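Local coordinates for protein ferric enterobactin receptor PIRA (Pseudomonas aeruginosa, PDB 5FP2) that probably takes up iron-loaded siderophores such as ferric enterobactin across the outer membrane as a TonB-dependent receptor, at residues 87-92 and 534-539; 349-354 and 375-380; 411-416 and 435-440; 507-512 and 561-566. All coordinates share one frame; numbering follows the deposited sequence.

Interaction 1: 87-92 and 534-539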
loop_
_atom_site.group_PDB
_atom_site.type_symbol
_atom_site.label_atom_id
_atom_site.label_comp_id
_atom_site.label_asym_id
_atom_site.label_seq_id
_atom_site.Cartn_x
_atom_site.Cartn_y
_atom_site.Cartn_z
ATOM N N ARG A 87 1.356 3.454 -11.867
ATOM C CA ARG A 87 1.075 4.309 -13.007
ATOM C C ARG A 87 2.394 4.820 -13.598
ATOM O O ARG A 87 2.497 5.965 -14.044
ATOM C CB ARG A 87 0.158 5.460 -12.552
ATOM C CG ARG A 87 -1.328 5.096 -12.450
ATOM C CD ARG A 87 -2.272 6.280 -12.738
ATOM N NE ARG A 87 -3.706 5.933 -12.701
ATOM C CZ ARG A 87 -4.677 6.831 -12.556
ATOM N NH1 ARG A 87 -4.390 8.131 -12.579
ATOM N NH2 ARG A 87 -5.928 6.431 -12.375
ATOM N N GLY A 88 3.419 3.973 -13.545
ATOM C CA GLY A 88 4.685 4.246 -14.227
ATOM C C GLY A 88 5.630 5.161 -13.467
ATOM O O GLY A 88 6.722 5.472 -13.936
ATOM N N MET A 89 5.219 5.601 -12.289
ATOM C CA MET A 89 5.827 6.776 -11.683
ATOM C C MET A 89 7.084 6.414 -10.887
ATOM O O MET A 89 7.818 7.295 -10.428
ATOM C CB MET A 89 4.809 7.468 -10.774
ATOM C CG MET A 89 3.773 8.280 -11.536
ATOM S SD MET A 89 4.590 9.484 -12.594
ATOM C CE MET A 89 5.141 10.696 -11.394
ATOM N N GLY A 90 7.307 5.115 -10.695
ATOM C CA GLY A 90 8.411 4.631 -9.875
ATOM C C GLY A 90 7.979 4.339 -8.447
ATOM O O GLY A 90 6.902 4.793 -8.017
ATOM N N PRO A 91 8.800 3.542 -7.721
ATOM C CA PRO A 91 8.537 3.116 -6.355
ATOM C C PRO A 91 8.558 4.302 -5.415
ATOM O O PRO A 91 7.690 4.427 -4.552
ATOM C CB PRO A 91 9.697 2.161 -6.039
ATOM C CG PRO A 91 10.302 1.799 -7.341
ATOM C CD PRO A 91 10.048 2.962 -8.243
ATOM N N GLU A 92 9.540 5.179 -5.604
ATOM C CA GLU A 92 9.786 6.272 -4.666
ATOM C C GLU A 92 8.581 7.201 -4.607
ATOM O O GLU A 92 8.582 8.179 -3.871
ATOM C CB GLU A 92 11.056 7.046 -5.052
ATOM C CG GLU A 92 10.967 7.824 -6.367
ATOM C CD GLU A 92 11.355 7.004 -7.589
ATOM O OE1 GLU A 92 11.391 5.756 -7.477
ATOM O OE2 GLU A 92 11.627 7.612 -8.657
ATOM N N PHE A 534 -5.426 7.506 -17.963
ATOM C CA PHE A 534 -4.603 8.400 -17.160
ATOM C C PHE A 534 -3.464 8.971 -17.992
ATOM O O PHE A 534 -3.142 8.433 -19.117
ATOM C CB PHE A 534 -4.078 7.681 -15.944
ATOM C CG PHE A 534 -3.109 6.580 -16.259
ATOM C CD1 PHE A 534 -3.558 5.281 -16.472
ATOM C CD2 PHE A 534 -1.745 6.801 -16.190
ATOM C CE1 PHE A 534 -2.661 4.224 -16.600
ATOM C CE2 PHE A 534 -0.845 5.752 -16.308
ATOM C CZ PHE A 534 -1.301 4.464 -16.532
ATOM N N ARG A 535 -3.026 10.166 -17.569
ATOM C CA ARG A 535 -1.847 10.788 -18.140
ATOM C C ARG A 535 -1.176 11.604 -17.025
ATOM O O ARG A 535 -1.837 12.383 -16.342
ATOM C CB ARG A 535 -2.234 11.667 -19.342
ATOM C CG ARG A 535 -1.021 12.283 -20.021
ATOM C CD ARG A 535 -1.254 13.718 -20.448
ATOM N NE ARG A 535 -0.089 14.267 -21.134
ATOM C CZ ARG A 535 0.149 14.117 -22.433
ATOM N NH1 ARG A 535 -0.690 13.425 -23.192
ATOM N NH2 ARG A 535 1.219 14.679 -22.984
ATOM N N ASN A 536 0.097 11.317 -16.765
ATOM C CA ASN A 536 0.888 12.103 -15.817
ATOM C C ASN A 536 2.049 12.777 -16.553
ATOM O O ASN A 536 2.713 12.140 -17.380
ATOM C CB ASN A 536 1.432 11.223 -14.690
ATOM C CG ASN A 536 0.341 10.468 -13.938
ATOM O OD1 ASN A 536 -0.837 10.851 -13.941
ATOM N ND2 ASN A 536 0.758 9.434 -13.205
ATOM N N ASP A 537 2.242 14.075 -16.309
ATOM C CA ASP A 537 3.310 14.846 -16.950
ATOM C C ASP A 537 4.280 15.333 -15.877
ATOM O O ASP A 537 3.956 16.262 -15.138
ATOM C CB ASP A 537 2.739 16.078 -17.655
ATOM C CG ASP A 537 1.772 15.736 -18.782
ATOM O OD1 ASP A 537 0.615 15.361 -18.467
ATOM O OD2 ASP A 537 2.117 16.017 -19.960
ATOM N N TYR A 538 5.477 14.758 -15.808
ATOM C CA TYR A 538 6.346 15.006 -14.663
ATOM C C TYR A 538 7.741 15.516 -15.024
ATOM O O TYR A 538 8.276 15.220 -16.089
ATOM C CB TYR A 538 6.436 13.758 -13.786
ATOM C CG TYR A 538 7.026 12.552 -14.477
ATOM C CD1 TYR A 538 6.219 11.695 -15.206
ATOM C CD2 TYR A 538 8.379 12.254 -14.375
ATOM C CE1 TYR A 538 6.741 10.574 -15.815
ATOM C CE2 TYR A 538 8.905 11.107 -14.935
ATOM C CZ TYR A 538 8.083 10.271 -15.652
ATOM O OH TYR A 538 8.625 9.197 -16.324
ATOM N N LYS A 539 8.328 16.274 -14.103
ATOM C CA LYS A 539 9.628 16.908 -14.317
ATOM C C LYS A 539 10.752 16.180 -13.550
ATOM O O LYS A 539 11.252 15.145 -13.998
ATOM C CB LYS A 539 9.566 18.377 -13.890
ATOM C CG LYS A 539 8.893 19.279 -14.896
ATOM C CD LYS A 539 8.605 20.670 -14.357
ATOM C CE LYS A 539 7.868 21.463 -15.443
ATOM N NZ LYS A 539 7.184 22.700 -14.973
#
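The plug-to-barrel interface of a TonB-dependent receptor passes through R87 and M89, on a loop of the plug, which meet F534, N536 and Y538 on barrel strand 527-538. These three point inward to the plug, whereas R535 and D537 between them point the other way and form a salt bridge with each other. R87 and F534 run past each other in opposite senses. CD of R87 lies over one face of the phenyl ring, 3.7 Å from its centroid and 20° off the normal, a CH-pi contact. Further out, the guanidinium is nearly parallel to the ring, with the planes 13° apart, but it has slid beyond the ring, so that NH1 comes 3.4 Å from CB of F534. F534 reaches this place with CG set between the backbone N and the carbonyl carbon (chi1 66°). The charge of R87 is met elsewhere on the barrel, by salt bridges from NH2 to E517 and from NE to E573, which hold the flat group across neighbouring strands. The contact is buried, and no hydrogen bond joins the two segments directly. M89 continues the line of contact along the strand: its SD lies 4.2 Å from CB of N536. The same sulfur makes an oblique Met-aromatic contact with Y538, 4.3 Å from the ring centroid and 3.8 Å from CD1.

Interaction 2: 349-354 and 375-380; sequences ENYRLS and WNKETL
The guanidinium of R352 takes N376 OD1 at its edge, in plane, and has N350 OD1 of its own strand over one face, 3.6 Å above the plane and towards the rim. The edge contact is a hydrogen bond: NE donates its N-H to OD1 at 3.3 Å, although the amide plane of N376 stands 87° from the guanidinium and the donor lies well to the side of the C=O. NH1 is drawn the other way, into a salt bridge with D318 on the adjoining strand, so R352 bridges three strands. Beside it, N350 and E378 point the same way, and CG of E378 lies 3.1 Å from N350 OD1. On the face carrying E349, Y351, L353, W375, K377 and T379, the Y351 ring has K377 O near its edge. The indole is met obliquely: W375 CZ3 by Y351 CB at 3.9 Å, W375 CE3 by L353 CD1 at 4.0 Å. W375 has CG anti to its backbone N (chi1 174°), which starts the indole towards the Y351 side; its six-membered ring then lies near both residues. At the far end T379 OG1 donates to E349 O at 3.2 Å, and that carbonyl also accepts from T379 N, so two donors grip it. Backbone bonds pair E349 with T379, Y351 with K377 and L353 with W375 in both directions. The strands run antiparallel, 4.6 Å apart at closest. This is a beta hairpin of a transmembrane barrel: polar N350, R352, N376 and E378 on one face; on the other, probably lipid-facing, Y351, L353 and W375 grouped beside K377.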
loop_
_atom_site.group_PDB
_atom_site.type_symbol
_atom_site.label_atom_id
_atom_site.label_comp_id
_atom_site.label_asym_id
_atom_site.label_seq_id
_atom_site.Cartn_x
_atom_site.Cartn_y
_atom_site.Cartn_z
ATOM N N GLU A 349 15.742 7.855 12.241
ATOM C CA GLU A 349 14.603 8.045 13.135
ATOM C C GLU A 349 13.608 9.095 12.684
ATOM O O GLU A 349 13.987 10.235 12.409
ATOM C CB GLU A 349 15.105 8.464 14.496
ATOM C CG GLU A 349 16.489 7.928 14.768
ATOM C CD GLU A 349 16.911 8.203 16.161
ATOM O OE1 GLU A 349 16.182 8.954 16.839
ATOM O OE2 GLU A 349 17.950 7.648 16.553
ATOM N N ASN A 350 12.326 8.759 12.815
ATOM C CA ASN A 350 11.245 9.663 12.459
ATOM C C ASN A 350 10.368 10.050 13.625
ATOM O O ASN A 350 9.805 9.190 14.286
ATOM C CB ASN A 350 10.356 9.025 11.398
ATOM C CG ASN A 350 10.933 9.175 10.018
ATOM O OD1 ASN A 350 10.847 10.246 9.405
ATOM N ND2 ASN A 350 11.629 8.139 9.565
ATOM N N TYR A 351 10.105 11.341 13.745
ATOM C CA TYR A 351 9.046 11.806 14.608
ATOM C C TYR A 351 7.925 12.352 13.737
ATOM O O TYR A 351 8.193 13.058 12.784
ATOM C CB TYR A 351 9.594 12.883 15.560
ATOM C CG TYR A 351 10.901 12.487 16.225
ATOM C CD1 TYR A 351 12.107 12.533 15.527
ATOM C CD2 TYR A 351 10.917 11.996 17.515
ATOM C CE1 TYR A 351 13.292 12.124 16.110
ATOM C CE2 TYR A 351 12.095 11.586 18.104
ATOM C CZ TYR A 351 13.273 11.641 17.392
ATOM O OH TYR A 351 14.449 11.268 18.006
ATOM N N ARG A 352 6.680 12.014 14.059
ATOM C CA ARG A 352 5.526 12.536 13.345
ATOM C C ARG A 352 4.405 12.991 14.293
ATOM O O ARG A 352 4.071 12.297 15.257
ATOM C CB ARG A 352 4.988 11.459 12.394
ATOM C CG ARG A 352 5.633 11.427 11.011
ATOM C CD ARG A 352 5.821 10.002 10.493
ATOM N NE ARG A 352 6.568 9.954 9.225
ATOM C CZ ARG A 352 7.286 8.911 8.798
ATOM N NH1 ARG A 352 7.421 7.829 9.566
ATOM N NH2 ARG A 352 7.931 8.968 7.634
ATOM N N LEU A 353 3.792 14.131 13.971
ATOM C CA LEU A 353 2.510 14.531 14.548
ATOM C C LEU A 353 1.485 14.846 13.460
ATOM O O LEU A 353 1.844 15.219 12.348
ATOM C CB LEU A 353 2.703 15.757 15.432
ATOM C CG LEU A 353 3.510 15.541 16.714
ATOM C CD1 LEU A 353 3.935 16.879 17.293
ATOM C CD2 LEU A 353 2.708 14.746 17.730
ATOM N N SER A 354 0.206 14.652 13.757
ATOM C CA SER A 354 -0.825 14.655 12.710
ATOM C C SER A 354 -2.180 15.008 13.303
ATOM O O SER A 354 -2.553 14.512 14.360
ATOM C CB SER A 354 -0.911 13.284 12.029
ATOM O OG SER A 354 0.380 12.779 11.733
ATOM N N TRP A 375 3.289 17.349 11.050
ATOM C CA TRP A 375 4.640 17.776 11.359
ATOM C C TRP A 375 5.513 16.540 11.485
ATOM O O TRP A 375 5.135 15.564 12.130
ATOM C CB TRP A 375 4.674 18.582 12.670
ATOM C CG TRP A 375 6.046 18.926 13.128
ATOM C CD1 TRP A 375 6.741 20.061 12.837
ATOM C CD2 TRP A 375 6.929 18.094 13.882
ATOM N NE1 TRP A 375 7.989 20.009 13.400
ATOM C CE2 TRP A 375 8.129 18.814 14.057
ATOM C CE3 TRP A 375 6.800 16.837 14.485
ATOM C CZ2 TRP A 375 9.194 18.325 14.827
ATOM C CZ3 TRP A 375 7.862 16.347 15.248
ATOM C CH2 TRP A 375 9.048 17.081 15.390
ATOM N N ASN A 376 6.739 16.648 11.001
ATOM C CA ASN A 376 7.511 15.479 10.620
ATOM C C ASN A 376 8.986 15.816 10.754
ATOM O O ASN A 376 9.462 16.782 10.161
ATOM C CB ASN A 376 7.188 15.118 9.167
ATOM C CG ASN A 376 7.258 13.622 8.896
ATOM O OD1 ASN A 376 6.361 13.054 8.254
ATOM N ND2 ASN A 376 8.386 13.005 9.250
ATOM N N LYS A 377 9.722 15.027 11.521
ATOM C CA LYS A 377 11.160 15.197 11.570
ATOM C C LYS A 377 11.800 13.866 11.245
ATOM O O LYS A 377 11.312 12.838 11.689
ATOM C CB LYS A 377 11.583 15.670 12.961
ATOM C CG LYS A 377 13.039 16.095 13.076
ATOM C CD LYS A 377 13.284 16.754 14.423
ATOM C CE LYS A 377 14.763 16.922 14.749
ATOM N NZ LYS A 377 14.995 17.466 16.123
ATOM N N GLU A 378 12.862 13.880 10.447
ATOM C CA GLU A 378 13.649 12.674 10.222
ATOM C C GLU A 378 15.124 12.954 10.411
ATOM O O GLU A 378 15.629 13.986 9.973
ATOM C CB GLU A 378 13.430 12.126 8.830
ATOM C CG GLU A 378 12.208 12.689 8.133
ATOM C CD GLU A 378 12.258 12.423 6.653
ATOM O OE1 GLU A 378 13.095 13.069 5.976
ATOM O OE2 GLU A 378 11.563 11.470 6.218
ATOM N N THR A 379 15.789 12.060 11.136
ATOM C CA THR A 379 17.200 12.206 11.433
ATOM C C THR A 379 17.945 10.988 10.912
ATOM O O THR A 379 17.458 9.868 11.012
ATOM C CB THR A 379 17.424 12.278 12.940
ATOM O OG1 THR A 379 16.842 11.114 13.535
ATOM C CG2 THR A 379 16.771 13.519 13.530
ATOM N N LEU A 380 19.151 11.211 10.407
ATOM C CA LEU A 380 19.981 10.130 9.910
ATOM C C LEU A 380 21.397 10.235 10.453
ATOM O O LEU A 380 22.060 11.263 10.301
ATOM C CB LEU A 380 20.031 10.161 8.388
ATOM C CG LEU A 380 20.968 9.109 7.793
ATOM C CD1 LEU A 380 20.257 7.768 7.727
ATOM C CD2 LEU A 380 21.468 9.530 6.424
#

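Interaction 3: 411-416 and 435-440; sequences AEIRAL and RLDDHS
A415 CB lies over one face of the R435 guanidinium, offset towards its rim and 3.7 Å from NH2, and also has D437 OD1 at 3.3 Å. The same carboxylate oxygen comes 3.9 Å from CG2 of I413, while CG1 of that isoleucine meets CD2 of H439. At the end of the pairing S440 turns its hydroxyl back, with OG between the backbone N and the carbonyl carbon (chi1 59°), and OG accepts a hydrogen bond from E412 N at 3.0 Å. S440 N in turn donates to E412 O, so side chain and backbone of the serine both bind one residue. Two-way backbone bonds link R414 with D438 and L416 with L436. These strands form a beta hairpin in the closed antiparallel barrel, their axes at 164°. Within their own strand, R435 NH2 donates to the syn lone pair of D437 OD1 at 3.2 Å, part of a salt bridge that holds the two groups beside A415. The arginine chain is extended from CG to NE; NH1, further out, forms a salt bridge with E374 on strand 367-381, beyond strand 408-423, and a weak hydrogen bond with R144 O of the plug. H439 is positioned by D441 N, bonded to ND1, and by the F442 ring. On the face carrying R414 and D438, R414 NH2 and E412 OE1 form a salt bridge whose hydrogen bond is weak.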
loop_
_atom_site.group_PDB
_atom_site.type_symbol
_atom_site.label_atom_id
_atom_site.label_comp_id
_atom_site.label_asym_id
_atom_site.label_seq_id
_atom_site.Cartn_x
_atom_site.Cartn_y
_atom_site.Cartn_z
ATOM N N ALA A 411 15.939 16.893 8.849
ATOM C CA ALA A 411 14.983 17.537 7.959
ATOM C C ALA A 411 13.655 17.606 8.706
ATOM O O ALA A 411 13.276 16.659 9.397
ATOM C CB ALA A 411 14.834 16.738 6.672
ATOM N N GLU A 412 12.967 18.738 8.597
ATOM C CA GLU A 412 11.641 18.890 9.186
ATOM C C GLU A 412 10.638 19.095 8.053
ATOM O O GLU A 412 10.991 19.635 7.004
ATOM C CB GLU A 412 11.609 20.088 10.148
ATOM C CG GLU A 412 12.651 20.015 11.266
ATOM C CD GLU A 412 12.268 20.769 12.542
ATOM O OE1 GLU A 412 11.782 21.921 12.465
ATOM O OE2 GLU A 412 12.500 20.231 13.644
ATOM N N ILE A 413 9.402 18.644 8.251
ATOM C CA ILE A 413 8.336 18.848 7.269
ATOM C C ILE A 413 7.100 19.385 7.976
ATOM O O ILE A 413 6.663 18.819 8.973
ATOM C CB ILE A 413 7.952 17.530 6.563
ATOM C CG1 ILE A 413 9.110 17.015 5.696
ATOM C CG2 ILE A 413 6.699 17.710 5.712
ATOM C CD1 ILE A 413 10.054 16.072 6.429
ATOM N N ARG A 414 6.568 20.504 7.494
ATOM C CA ARG A 414 5.277 20.997 7.958
ATOM C C ARG A 414 4.282 20.920 6.812
ATOM O O ARG A 414 4.643 21.159 5.658
ATOM C CB ARG A 414 5.407 22.446 8.437
ATOM C CG ARG A 414 6.122 22.570 9.767
ATOM C CD ARG A 414 6.454 24.010 10.155
ATOM N NE ARG A 414 7.283 24.048 11.368
ATOM C CZ ARG A 414 8.614 24.077 11.359
ATOM N NH1 ARG A 414 9.273 24.112 10.201
ATOM N NH2 ARG A 414 9.288 24.110 12.499
ATOM N N ALA A 415 3.024 20.615 7.111
ATOM C CA ALA A 415 1.993 20.715 6.079
ATOM C C ALA A 415 0.611 21.039 6.633
ATOM O O ALA A 415 0.287 20.715 7.786
ATOM C CB ALA A 415 1.954 19.447 5.230
ATOM N N LEU A 416 -0.154 21.767 5.823
ATOM C CA LEU A 416 -1.602 21.824 5.943
ATOM C C LEU A 416 -2.196 21.230 4.696
ATOM O O LEU A 416 -1.663 21.442 3.611
ATOM C CB LEU A 416 -2.096 23.264 5.992
ATOM C CG LEU A 416 -1.912 24.071 7.250
ATOM C CD1 LEU A 416 -0.429 24.171 7.564
ATOM C CD2 LEU A 416 -2.546 25.431 6.999
ATOM N N ARG A 435 -2.996 21.404 -0.741
ATOM C CA ARG A 435 -2.078 20.975 0.302
ATOM C C ARG A 435 -0.792 21.771 0.240
ATOM O O ARG A 435 -0.051 21.680 -0.759
ATOM C CB ARG A 435 -1.744 19.490 0.172
ATOM C CG ARG A 435 -0.753 18.998 1.228
ATOM C CD ARG A 435 -0.358 17.545 1.031
ATOM N NE ARG A 435 0.744 17.126 1.897
ATOM C CZ ARG A 435 0.610 16.388 2.998
ATOM N NH1 ARG A 435 -0.586 15.981 3.402
ATOM N NH2 ARG A 435 1.680 16.051 3.706
ATOM N N LEU A 436 -0.456 22.426 1.352
ATOM C CA LEU A 436 0.829 23.106 1.489
ATOM C C LEU A 436 1.840 22.242 2.216
ATOM O O LEU A 436 1.612 21.838 3.341
ATOM C CB LEU A 436 0.662 24.421 2.245
ATOM C CG LEU A 436 1.970 25.162 2.501
ATOM C CD1 LEU A 436 2.757 25.342 1.208
ATOM C CD2 LEU A 436 1.662 26.505 3.138
ATOM N N ASP A 437 2.947 21.932 1.553
ATOM C CA ASP A 437 4.014 21.153 2.173
ATOM C C ASP A 437 5.247 22.033 2.282
ATOM O O ASP A 437 5.821 22.419 1.267
ATOM C CB ASP A 437 4.339 19.904 1.339
ATOM C CG ASP A 437 3.626 18.652 1.844
ATOM O OD1 ASP A 437 3.978 18.164 2.948
ATOM O OD2 ASP A 437 2.720 18.153 1.134
ATOM N N ASP A 438 5.644 22.372 3.505
ATOM C CA ASP A 438 6.851 23.163 3.693
ATOM C C ASP A 438 7.999 22.291 4.147
ATOM O O ASP A 438 7.909 21.607 5.165
ATOM C CB ASP A 438 6.631 24.294 4.694
ATOM C CG ASP A 438 7.862 25.159 4.859
ATOM O OD1 ASP A 438 8.579 25.368 3.857
ATOM O OD2 ASP A 438 8.119 25.620 5.990
ATOM N N HIS A 439 9.106 22.371 3.423
ATOM C CA HIS A 439 10.237 21.489 3.660
ATOM C C HIS A 439 11.446 22.291 4.122
ATOM O O HIS A 439 11.705 23.380 3.623
ATOM C CB HIS A 439 10.566 20.733 2.377
ATOM C CG HIS A 439 11.405 19.515 2.592
ATOM N ND1 HIS A 439 12.747 19.582 2.891
ATOM C CD2 HIS A 439 11.100 18.198 2.521
ATOM C CE1 HIS A 439 13.229 18.359 3.023
ATOM N NE2 HIS A 439 12.249 17.501 2.806
ATOM N N SER A 440 12.198 21.748 5.068
ATOM C CA SER A 440 13.268 22.503 5.699
ATOM C C SER A 440 14.394 22.805 4.715
ATOM O O SER A 440 14.953 23.896 4.726
ATOM C CB SER A 440 13.812 21.736 6.899
ATOM O OG SER A 440 14.308 20.474 6.500
#

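Interaction 4: 507-512 and 561-566; sequences NLDAET and WSNAKK
N563 turns its amide towards the backbone of D509 and engages both polar atoms of that one residue. OD1 accepts from D509 N at 3.0 Å, the N-H pointing almost straight at it (173°) in the plane of the amide and on a lone pair. ND2 donates to D509 O at 2.8 Å, a less straight bond, with the donor tilted from the carbonyl plane. The asparagine has CG anti to its own carbonyl carbon (chi1 -73°), and its amide carries both bonds across to the loop that leads into strand 511-524. L508, just before D509, lies over the backbone of W561 and S562. Its CD2 comes 3.5 Å from W561 O, and CD1 meets CB of W561 at 4.0 Å. The two side chains cross at a slant, and W561 directs its indole away, so that the leucine touches the root of the tryptophan and not its ring. I542, on a short neighbouring strand, packs against L508, W561 and N563 alike, and Q477 touches both L508 and W561. The contact thus joins two long barrel loops, probably extracellular as in this family of receptors. W561 O, under the leucine methyl, accepts a hydrogen bond from N505 ND2, while ND2 of N563 has a second acceptor in N540 O. With OD1 accepting from D509 N and ND2 donating to D509 O and N540 O, the rotation of the amide is probably fixed, and its two bonds to D509 imitate the paired N-H and C=O of a neighbouring strand.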
loop_
_atom_site.group_PDB
_atom_site.type_symbol
_atom_site.label_atom_id
_atom_site.label_comp_id
_atom_site.label_asym_id
_atom_site.label_seq_id
_atom_site.Cartn_x
_atom_site.Cartn_y
_atom_site.Cartn_z
ATOM N N ASN A 507 21.746 20.974 -4.606
ATOM C CA ASN A 507 20.953 21.827 -5.467
ATOM C C ASN A 507 19.874 21.048 -6.211
ATOM O O ASN A 507 19.446 21.462 -7.291
ATOM C CB ASN A 507 21.853 22.545 -6.473
ATOM C CG ASN A 507 23.159 23.022 -5.863
ATOM O OD1 ASN A 507 24.137 22.276 -5.822
ATOM N ND2 ASN A 507 23.216 24.298 -5.501
ATOM N N LEU A 508 19.450 19.912 -5.659
ATOM C CA LEU A 508 18.406 19.107 -6.301
ATOM C C LEU A 508 17.089 19.877 -6.238
ATOM O O LEU A 508 16.852 20.632 -5.302
ATOM C CB LEU A 508 18.245 17.745 -5.611
ATOM C CG LEU A 508 19.114 16.557 -6.043
ATOM C CD1 LEU A 508 18.794 15.354 -5.168
ATOM C CD2 LEU A 508 18.939 16.193 -7.507
ATOM N N ASP A 509 16.269 19.738 -7.271
ATOM C CA ASP A 509 14.883 20.198 -7.218
ATOM C C ASP A 509 13.971 18.999 -6.970
ATOM O O ASP A 509 14.300 17.876 -7.341
ATOM C CB ASP A 509 14.496 20.898 -8.529
ATOM C CG ASP A 509 15.205 22.229 -8.715
ATOM O OD1 ASP A 509 15.438 22.937 -7.716
ATOM O OD2 ASP A 509 15.524 22.579 -9.870
ATOM N N ALA A 510 12.832 19.229 -6.327
ATOM C CA ALA A 510 11.849 18.170 -6.157
ATOM C C ALA A 510 11.256 17.824 -7.511
ATOM O O ALA A 510 10.993 18.710 -8.310
ATOM C CB ALA A 510 10.756 18.610 -5.202
ATOM N N GLU A 511 11.120 16.529 -7.783
ATOM C CA GLU A 511 10.190 16.043 -8.785
ATOM C C GLU A 511 8.835 16.720 -8.617
ATOM O O GLU A 511 8.294 16.774 -7.520
ATOM C CB GLU A 511 10.045 14.520 -8.688
ATOM C CG GLU A 511 9.205 13.885 -9.800
ATOM C CD GLU A 511 9.235 12.361 -9.779
ATOM O OE1 GLU A 511 9.673 11.801 -8.732
ATOM O OE2 GLU A 511 8.817 11.739 -10.798
ATOM N N THR A 512 8.311 17.276 -9.706
ATOM C CA THR A 512 6.899 17.635 -9.781
ATOM C C THR A 512 6.214 16.850 -10.869
ATOM O O THR A 512 6.855 16.413 -11.820
ATOM C CB THR A 512 6.706 19.118 -10.103
ATOM O OG1 THR A 512 7.849 19.851 -9.652
ATOM C CG2 THR A 512 5.446 19.645 -9.439
ATOM N N TRP A 561 23.403 12.426 -7.744
ATOM C CA TRP A 561 21.960 12.461 -7.915
ATOM C C TRP A 561 21.568 13.697 -8.708
ATOM O O TRP A 561 22.048 14.804 -8.441
ATOM C CB TRP A 561 21.241 12.477 -6.570
ATOM C CG TRP A 561 21.394 11.213 -5.791
ATOM C CD1 TRP A 561 22.224 11.005 -4.727
ATOM C CD2 TRP A 561 20.653 10.000 -5.964
ATOM N NE1 TRP A 561 22.071 9.727 -4.250
ATOM C CE2 TRP A 561 21.126 9.082 -5.006
ATOM C CE3 TRP A 561 19.643 9.596 -6.844
ATOM C CZ2 TRP A 561 20.622 7.790 -4.896
ATOM C CZ3 TRP A 561 19.163 8.303 -6.755
ATOM C CH2 TRP A 561 19.637 7.422 -5.767
ATOM N N SER A 562 20.633 13.516 -9.635
ATOM C CA SER A 562 20.367 14.534 -10.628
ATOM C C SER A 562 18.885 14.671 -10.909
ATOM O O SER A 562 18.078 13.860 -10.457
ATOM C CB SER A 562 21.120 14.195 -11.901
ATOM O OG SER A 562 22.501 14.421 -11.706
ATOM N N ASN A 563 18.534 15.744 -11.610
ATOM C CA ASN A 563 17.164 15.975 -12.024
ATOM C C ASN A 563 16.961 15.548 -13.472
ATOM O O ASN A 563 17.709 15.948 -14.370
ATOM C CB ASN A 563 16.798 17.446 -11.832
ATOM C CG ASN A 563 16.619 17.812 -10.372
ATOM O OD1 ASN A 563 17.303 18.688 -9.853
ATOM N ND2 ASN A 563 15.686 17.148 -9.707
ATOM N N ALA A 564 15.961 14.704 -13.692
ATOM C CA ALA A 564 15.659 14.210 -15.029
ATOM C C ALA A 564 14.839 15.250 -15.759
ATOM O O ALA A 564 14.064 15.971 -15.145
ATOM C CB ALA A 564 14.892 12.904 -14.949
ATOM N N LYS A 565 15.010 15.301 -17.077
ATOM C CA LYS A 565 14.223 16.188 -17.947
ATOM C C LYS A 565 12.804 15.665 -18.148
ATOM O O LYS A 565 12.482 14.536 -17.768
ATOM C CB LYS A 565 14.904 16.365 -19.304
ATOM C CG LYS A 565 16.421 16.471 -19.241
ATOM C CD LYS A 565 16.917 17.219 -18.004
ATOM C CE LYS A 565 18.402 17.563 -18.112
ATOM N NZ LYS A 565 18.745 18.881 -17.507
ATOM N N LYS A 566 11.950 16.498 -18.730
ATOM C CA LYS A 566 10.512 16.239 -18.721
ATOM C C LYS A 566 10.177 14.855 -19.252
ATOM O O LYS A 566 10.952 14.250 -19.985
ATOM C CB LYS A 566 9.770 17.281 -19.556
ATOM C CG LYS A 566 9.863 18.698 -19.011
ATOM C CD LYS A 566 8.792 19.590 -19.626
ATOM C CE LYS A 566 8.953 21.047 -19.200
ATOM N NZ LYS A 566 9.373 21.938 -20.324
#

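From the N terminus, interaction 1 opens in the plug and closes 442 residues later on strand 527-538, the longest loop of the four. Nested inside it, interaction 2 and then interaction 3 close short hairpins in series. They share a seam, because strands 367-381 and 408-423 are neighbours: N376 O is 2.7 Å from I413 N, probably a hydrogen bond. Interaction 4 opens at 507-512, also within the loop of interaction 1, but closes at 561-566 beyond it, so these two cross. They touch where K539 N probably bonds T512 O. Plug, barrel wall and the loops leading into strands 511-524 and 567-581 are thereby tied together.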